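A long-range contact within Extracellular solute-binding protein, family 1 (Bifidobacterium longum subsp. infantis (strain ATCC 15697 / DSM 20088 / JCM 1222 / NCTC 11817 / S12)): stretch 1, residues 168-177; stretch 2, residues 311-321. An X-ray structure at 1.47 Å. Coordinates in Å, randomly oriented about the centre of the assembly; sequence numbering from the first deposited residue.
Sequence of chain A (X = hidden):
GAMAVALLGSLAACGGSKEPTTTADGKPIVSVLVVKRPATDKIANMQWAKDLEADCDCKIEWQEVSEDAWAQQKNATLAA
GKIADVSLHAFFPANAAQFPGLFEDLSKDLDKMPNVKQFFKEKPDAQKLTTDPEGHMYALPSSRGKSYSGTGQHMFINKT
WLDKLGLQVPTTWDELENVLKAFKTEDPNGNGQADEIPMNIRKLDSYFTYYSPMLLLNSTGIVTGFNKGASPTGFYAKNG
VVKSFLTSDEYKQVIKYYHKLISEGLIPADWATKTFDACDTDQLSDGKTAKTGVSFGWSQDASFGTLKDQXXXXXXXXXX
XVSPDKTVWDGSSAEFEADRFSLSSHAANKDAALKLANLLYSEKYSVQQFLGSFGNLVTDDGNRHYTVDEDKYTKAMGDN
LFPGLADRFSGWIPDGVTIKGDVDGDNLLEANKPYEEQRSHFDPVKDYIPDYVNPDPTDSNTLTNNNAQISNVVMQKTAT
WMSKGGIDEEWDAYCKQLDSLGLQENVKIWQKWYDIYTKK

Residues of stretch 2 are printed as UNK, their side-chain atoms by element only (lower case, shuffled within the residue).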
ATOM      1  N   GLN A 168     -14.409 -26.881  -7.443  1.00 17.07           N
ATOM      2  CA  GLN A 168     -14.687 -25.545  -7.940  1.00 15.93           C
ATOM      3  C   GLN A 168     -14.034 -24.509  -7.033  1.00 16.23           C
ATOM      4  O   GLN A 168     -13.710 -24.773  -5.877  1.00 15.49           O
ATOM      5  CB  GLN A 168     -16.192 -25.313  -7.983  1.00 18.67           C
ATOM      6  CG  GLN A 168     -16.899 -26.214  -8.995  1.00 22.96           C
ATOM      7  CD  GLN A 168     -18.374 -25.896  -9.132  1.00 32.34           C
ATOM      8  OE1 GLN A 168     -18.864 -24.910  -8.581  1.00 30.05           O
ATOM      9  NE2 GLN A 168     -19.091 -26.736  -9.863  1.00 32.44           N
ATOM     10  N   VAL A 169     -13.847 -23.315  -7.578  1.00 14.95           N
ATOM     11  CA  VAL A 169     -13.385 -22.193  -6.748  1.00 16.35           C
ATOM     12  C   VAL A 169     -14.379 -21.985  -5.608  1.00 13.71           C
ATOM     13  O   VAL A 169     -15.599 -21.911  -5.854  1.00 15.29           O
ATOM     14  CB  VAL A 169     -13.253 -20.926  -7.605  1.00 14.06           C
ATOM     15  CG1 VAL A 169     -13.083 -19.699  -6.711  1.00 18.26           C
ATOM     16  CG2 VAL A 169     -12.077 -21.069  -8.529  1.00 17.26           C
ATOM     17  N   PRO A 170     -13.932 -21.886  -4.357  1.00 14.34           N
ATOM     18  CA  PRO A 170     -14.883 -21.763  -3.243  1.00 13.75           C
ATOM     19  C   PRO A 170     -15.477 -20.367  -3.155  1.00 13.69           C
ATOM     20  O   PRO A 170     -14.781 -19.370  -3.358  1.00 13.26           O
ATOM     21  CB  PRO A 170     -14.012 -22.062  -2.015  1.00 15.50           C
ATOM     22  CG  PRO A 170     -12.638 -21.636  -2.446  1.00 13.43           C
ATOM     23  CD  PRO A 170     -12.546 -22.026  -3.880  1.00 13.51           C
ATOM     24  N   THR A 171     -16.771 -20.308  -2.816  1.00 12.36           N
ATOM     25  CA  THR A 171     -17.481 -19.033  -2.712  1.00 14.26           C
ATOM     26  C   THR A 171     -18.084 -18.770  -1.338  1.00 14.91           C
ATOM     27  O   THR A 171     -18.714 -17.728  -1.161  1.00 13.25           O
ATOM     28  CB  THR A 171     -18.592 -18.911  -3.752  1.00 15.09           C
ATOM     29  OG1 THR A 171     -19.661 -19.816  -3.442  1.00 16.67           O
ATOM     30  CG2 THR A 171     -18.054 -19.161  -5.160  1.00 15.38           C
ATOM     31  N   THR A 172     -17.898 -19.673  -0.372  1.00 12.87           N
ATOM     32  CA  THR A 172     -18.314 -19.463   1.009  1.00 13.89           C
ATOM     33  C   THR A 172     -17.201 -19.977   1.922  1.00 14.43           C
ATOM     34  O   THR A 172     -16.337 -20.758   1.505  1.00 14.05           O
ATOM     35  CB  THR A 172     -19.588 -20.264   1.357  1.00 14.27           C
ATOM     36  OG1 THR A 172     -19.262 -21.666   1.319  1.00 16.45           O
ATOM     37  CG2 THR A 172     -20.738 -19.967   0.403  1.00 15.43           C
ATOM     38  N   TRP A 173     -17.216 -19.548   3.193  1.00 12.44           N
ATOM     39  CA  TRP A 173     -16.258 -20.080   4.162  1.00 13.25           C
ATOM     40  C   TRP A 173     -16.328 -21.605   4.273  1.00 11.62           C
ATOM     41  O   TRP A 173     -15.288 -22.265   4.427  1.00 13.79           O
ATOM     42  CB  TRP A 173     -16.447 -19.445   5.538  1.00 11.75           C
ATOM     43  CG  TRP A 173     -15.881 -18.050   5.665  1.00 14.31           C
ATOM     44  CD1 TRP A 173     -15.266 -17.305   4.698  1.00 14.74           C
ATOM     45  CD2 TRP A 173     -15.882 -17.246   6.849  1.00 12.45           C
ATOM     46  NE1 TRP A 173     -14.899 -16.075   5.203  1.00 14.41           N
ATOM     47  CE2 TRP A 173     -15.246 -16.025   6.528  1.00 11.72           C
ATOM     48  CE3 TRP A 173     -16.349 -17.445   8.145  1.00 13.93           C
ATOM     49  CZ2 TRP A 173     -15.084 -14.996   7.465  1.00 12.95           C
ATOM     50  CZ3 TRP A 173     -16.175 -16.436   9.075  1.00 14.90           C
ATOM     51  CH2 TRP A 173     -15.567 -15.227   8.729  1.00 14.29           C
ATOM     52  N   ASP A 174     -17.529 -22.188   4.198  1.00 14.75           N
ATOM     53  CA  ASP A 174     -17.633 -23.656   4.272  1.00 15.22           C
ATOM     54  C   ASP A 174     -16.975 -24.319   3.066  1.00 15.25           C
ATOM     55  O   ASP A 174     -16.276 -25.331   3.206  1.00 15.20           O
ATOM     56  CB  ASP A 174     -19.094 -24.090   4.339  1.00 16.68           C
ATOM     57  CG  ASP A 174     -19.709 -23.951   5.736  1.00 24.50           C
ATOM     58  OD1 ASP A 174     -18.990 -23.629   6.703  1.00 26.66           O
ATOM     59  OD2 ASP A 174     -20.935 -24.187   5.850  1.00 31.81           O
ATOM     60  N   GLU A 175     -17.231 -23.791   1.862  1.00 13.91           N
ATOM     61  CA  GLU A 175     -16.601 -24.330   0.659  1.00 13.85           C
ATOM     62  C   GLU A 175     -15.092 -24.158   0.719  1.00 15.01           C
ATOM     63  O   GLU A 175     -14.340 -25.049   0.297  1.00 15.40           O
ATOM     64  CB  GLU A 175     -17.164 -23.630  -0.584  1.00 15.42           C
ATOM     65  CG  GLU A 175     -18.578 -24.064  -0.928  1.00 14.76           C
ATOM     66  CD  GLU A 175     -19.194 -23.297  -2.083  1.00 21.60           C
ATOM     67  OE1 GLU A 175     -18.505 -22.460  -2.704  1.00 19.17           O
ATOM     68  OE2 GLU A 175     -20.373 -23.557  -2.389  1.00 23.50           O
ATOM     69  N   LEU A 176     -14.619 -23.029   1.271  1.00 14.06           N
ATOM     70  CA  LEU A 176     -13.177 -22.851   1.415  1.00 11.74           C
ATOM     71  C   LEU A 176     -12.582 -23.895   2.355  1.00 13.03           C
ATOM     72  O   LEU A 176     -11.524 -24.472   2.059  1.00 14.94           O
ATOM     73  CB  LEU A 176     -12.838 -21.432   1.862  1.00 12.99           C
ATOM     74  CG  LEU A 176     -11.378 -21.142   2.180  1.00 11.51           C
ATOM     75  CD1 LEU A 176     -10.475 -21.357   0.972  1.00 15.74           C
ATOM     76  CD2 LEU A 176     -11.267 -19.717   2.716  1.00 12.87           C
ATOM     77  N   GLU A 177     -13.234 -24.144   3.493  1.00 14.14           N
ATOM     78  CA  GLU A 177     -12.734 -25.152   4.416  1.00 15.48           C
ATOM     79  C   GLU A 177     -12.661 -26.514   3.731  1.00 13.57           C
ATOM     80  O   GLU A 177     -11.660 -27.242   3.871  1.00 15.78           O
ATOM     81  CB  GLU A 177     -13.618 -25.197   5.668  1.00 15.05           C
ATOM     82  CG  GLU A 177     -13.103 -26.151   6.699  1.00 16.84           C
ATOM     83  CD  GLU A 177     -13.992 -26.255   7.922  1.00 23.43           C
ATOM     84  OE1 GLU A 177     -15.102 -25.675   7.939  1.00 23.47           O
ATOM     85  OE2 GLU A 177     -13.558 -26.921   8.883  1.00 21.67           O
ATOM     86  N   UNK A 311      -1.636 -20.449 -10.352  1.00 15.46           N
ATOM     87  CA  UNK A 311      -2.377 -19.659  -9.371  1.00 13.26           C
ATOM     88  C   UNK A 311      -3.235 -18.606 -10.047  1.00 14.39           C
ATOM     89  O   UNK A 311      -2.818 -17.980 -11.034  1.00 15.95           O
ATOM     90  c   UNK A 311      -1.436 -18.996  -8.358  1.00 15.01           C
ATOM     91  o   UNK A 311       0.987 -22.779  -4.889  1.00 16.97           O
ATOM     92  c   UNK A 311      -0.790 -19.987  -7.433  1.00 15.00           C
ATOM     93  c   UNK A 311      -1.345 -20.277  -6.201  1.00 13.40           C
ATOM     94  c   UNK A 311       0.399 -21.851  -5.730  1.00 16.18           C
ATOM     95  c   UNK A 311       0.962 -21.579  -6.960  1.00 15.53           C
ATOM     96  c   UNK A 311      -0.750 -21.178  -5.333  1.00 16.05           C
ATOM     97  c   UNK A 311       0.366 -20.664  -7.808  1.00 15.12           C
ATOM     98  N   UNK A 312      -4.427 -18.398  -9.482  1.00 13.91           N
ATOM     99  CA  UNK A 312      -5.315 -17.331  -9.924  1.00 13.41           C
ATOM    100  C   UNK A 312      -5.761 -16.494  -8.732  1.00 11.91           C
ATOM    101  O   UNK A 312      -5.813 -16.989  -7.587  1.00 12.59           O
ATOM    102  c   UNK A 312      -6.085 -18.718 -11.870  1.00 13.86           C
ATOM    103  c   UNK A 312      -7.444 -18.687  -9.727  1.00 15.70           C
ATOM    104  c   UNK A 312      -8.758 -19.152 -10.344  1.00 15.82           C
ATOM    105  c   UNK A 312      -6.543 -17.871 -10.668  1.00 13.58           C
ATOM    106  N   UNK A 313      -6.119 -15.230  -8.958  1.00 12.19           N
ATOM    107  CA  UNK A 313      -6.773 -14.444  -7.912  1.00 11.94           C
ATOM    108  C   UNK A 313      -8.240 -14.814  -7.917  1.00 12.32           C
ATOM    109  O   UNK A 313      -8.856 -14.924  -8.983  1.00 14.65           O
ATOM    110  c   UNK A 313      -6.588 -12.995  -8.397  1.00 12.47           C
ATOM    111  c   UNK A 313      -6.061 -14.501 -10.229  1.00 12.36           C
ATOM    112  c   UNK A 313      -5.897 -13.087  -9.785  1.00 13.33           C
ATOM    113  N   UNK A 314      -8.800 -15.005  -6.728  1.00 12.31           N
ATOM    114  CA  UNK A 314     -10.232 -15.273  -6.620  1.00 13.54           C
ATOM    115  C   UNK A 314     -10.969 -14.227  -5.801  1.00 12.12           C
ATOM    116  O   UNK A 314     -10.424 -13.679  -4.829  1.00 11.24           O
ATOM    117  c   UNK A 314     -10.119 -17.740  -6.996  1.00 15.02           C
ATOM    118  c   UNK A 314     -10.534 -16.652  -6.017  1.00 12.72           C
ATOM    119  c   UNK A 314     -10.376 -18.021  -3.872  1.00 15.82           C
ATOM    120  c   UNK A 314      -9.884 -16.802  -4.647  1.00 12.79           C
ATOM    121  N   UNK A 315     -12.231 -13.977  -6.123  1.00  9.97           N
ATOM    122  CA  UNK A 315     -13.066 -13.203  -5.203  1.00 10.83           C
ATOM    123  C   UNK A 315     -13.059 -13.868  -3.830  1.00 11.30           C
ATOM    124  O   UNK A 315     -12.962 -15.096  -3.709  1.00 12.49           O
ATOM    125  c   UNK A 315     -12.988 -14.453  -7.301  1.00 11.49           C
ATOM    126  c   UNK A 315     -14.165 -13.576  -7.335  1.00 12.88           C
ATOM    127  c   UNK A 315     -14.449 -13.286  -5.844  1.00 11.19           C
ATOM    128  N   UNK A 316     -13.181 -13.069  -2.778  1.00  9.93           N
ATOM    129  CA  UNK A 316     -13.099 -13.673  -1.445  1.00 10.08           C
ATOM    130  C   UNK A 316     -14.363 -14.484  -1.175  1.00 11.20           C
ATOM    131  O   UNK A 316     -15.464 -14.039  -1.521  1.00 11.19           O
ATOM    132  c   UNK A 316     -12.362 -13.239   0.941  1.00 11.76           C
ATOM    133  c   UNK A 316     -12.885 -12.603  -0.369  1.00 10.48           C
ATOM    134  c   UNK A 316     -14.163 -11.761  -0.100  1.00 11.49           C
ATOM    135  N   UNK A 317     -14.268 -15.672  -0.584  1.00 11.63           N
ATOM    136  CA  UNK A 317     -15.485 -16.400  -0.200  1.00 12.46           C
ATOM    137  C   UNK A 317     -16.304 -15.646   0.842  1.00 11.78           C
ATOM    138  O   UNK A 317     -15.757 -14.978   1.729  1.00 14.75           O
ATOM    139  c   UNK A 317     -13.053 -16.499  -0.412  1.00 12.09           C
ATOM    140  c   UNK A 317     -13.632 -17.911  -0.388  1.00 12.40           C
ATOM    141  c   UNK A 317     -14.940 -17.723   0.358  1.00 13.97           C
ATOM    142  N   UNK A 318     -17.640 -15.778   0.736  1.00 12.25           N
ATOM    143  CA  UNK A 318     -18.568 -15.107   1.638  1.00 12.61           C
ATOM    144  C   UNK A 318     -18.624 -15.809   2.991  1.00 12.87           C
ATOM    145  O   UNK A 318     -18.643 -17.038   3.070  1.00 13.27           O
ATOM    146  c   UNK A 318     -19.978 -15.102   1.037  1.00 12.17           C
ATOM    147  o   UNK A 318     -20.032 -14.486  -0.232  1.00 13.50           O
ATOM    148  N   UNK A 319     -18.705 -15.018   4.053  1.00 11.49           N
ATOM    149  CA  UNK A 319     -18.921 -15.553   5.383  1.00 12.74           C
ATOM    150  C   UNK A 319     -20.388 -15.955   5.536  1.00 14.68           C
ATOM    151  O   UNK A 319     -21.262 -15.435   4.840  1.00 13.86           O
ATOM    152  c   UNK A 319     -18.593 -14.480   6.405  1.00 13.98           C
ATOM    153  N   UNK A 320     -20.690 -16.852   6.466  1.00 13.76           N
ATOM    154  CA  UNK A 320     -22.090 -17.219   6.716  1.00 15.24           C
ATOM    155  C   UNK A 320     -22.957 -15.994   6.989  1.00 14.08           C
ATOM    156  O   UNK A 320     -22.583 -15.100   7.755  1.00 16.54           O
ATOM    157  c   UNK A 320     -19.748 -17.527   7.370  1.00 18.32           C
ATOM    158  c   UNK A 320     -21.997 -18.121   7.954  1.00 19.31           C
ATOM    159  c   UNK A 320     -20.592 -18.563   8.035  1.00 23.25           C
ATOM    160  N   UNK A 321     -24.115 -15.942   6.342  1.00 14.49           N
ATOM    161  CA  UNK A 321     -25.052 -14.865   6.522  1.00 15.51           C
ATOM    162  C   UNK A 321     -24.895 -13.719   5.549  1.00 15.65           C
ATOM    163  O   UNK A 321     -25.767 -12.860   5.495  1.00 17.28           O
TER
HETATM  164  O   HOH W   1     -14.715 -16.925  -4.692  1.00 16.29           O
HETATM  165  O   HOH W   2     -20.999 -16.409  -1.965  1.00 21.73           O

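Position 311 has eight side-chain atoms: one carbon, then a six-carbon ring bearing one oxygen. It lies out of reach of stretch 1. A phenol ring makes it tyrosine, Y311.

Position 312 has four carbons, forked at the first, with one arm two carbons long. Its CB points toward stretch 1, and the long arm's end approaches V169. This is isoleucine, I312. I312 CD1 lies 4.2 Å from V169 CG2.

Position 313 has three carbons that close a ring onto the backbone N. It does not reach stretch 1. It is proline, P313.

Position 314 again has four carbons forked at the first, one arm being two carbons long. It meets V169 and P170. It is isoleucine, I314. Its CG2 packs 3.6 Å from V169 CG1.

Position 315 has three carbons in a ring closed onto N. The ring makes no contact. It is proline, P315. Water 1 donates to P315 O (2.7 Å) and to P170 O (2.8 Å), joining the two backbones.

Position 316 has three carbons, one carrying the other two. Its CB points away from stretch 1. It is valine, V316.

Position 317 has three carbons closing a ring onto N. The ring faces stretch 1 and touches P170, T172, W173 and L176. It is proline, P317. Its CG is 3.5 Å from P170 O and 4.3 Å from L176 CB.

Position 318 has one carbon and then one oxygen, which reaches T171 O through water 2. It is serine, S318. Its OG is 2.8 Å from water 2, which donates to T171 O, also at 2.8 Å.

Position 319 has a single carbon, which sits over the face of the W173 ring. It is alanine, A319. Its CB is 3.6 Å from the centroid of the six-membered ring of W173, a CH-pi contact.

Position 320 has three carbons in a ring onto N, which touches the W173 ring. It is proline, P320. Its CD lies 3.5 Å from W173 CE3.

Position 321 has no side-chain atoms and is out of reach of stretch 1. It is glycine, G321. At its backbone angles a CB would be jammed against the carbonyl O of P320.

The contact rests on a single backbone bridge between T172 and S318. S318 N donates to T171 O (2.9 Å, nearly straight), and W173 N donates to S318 O (2.9 Å). T172 caps the helix: E175 N donates to T172 OG1 at 3.0 Å. Apolar packing extends from this bridge, from V169 with the isoleucines to W173 with A319 and P320. P317 gives up the most surface to stretch 1.

Stretch 2 (311-321) YIPIPVPSAPG
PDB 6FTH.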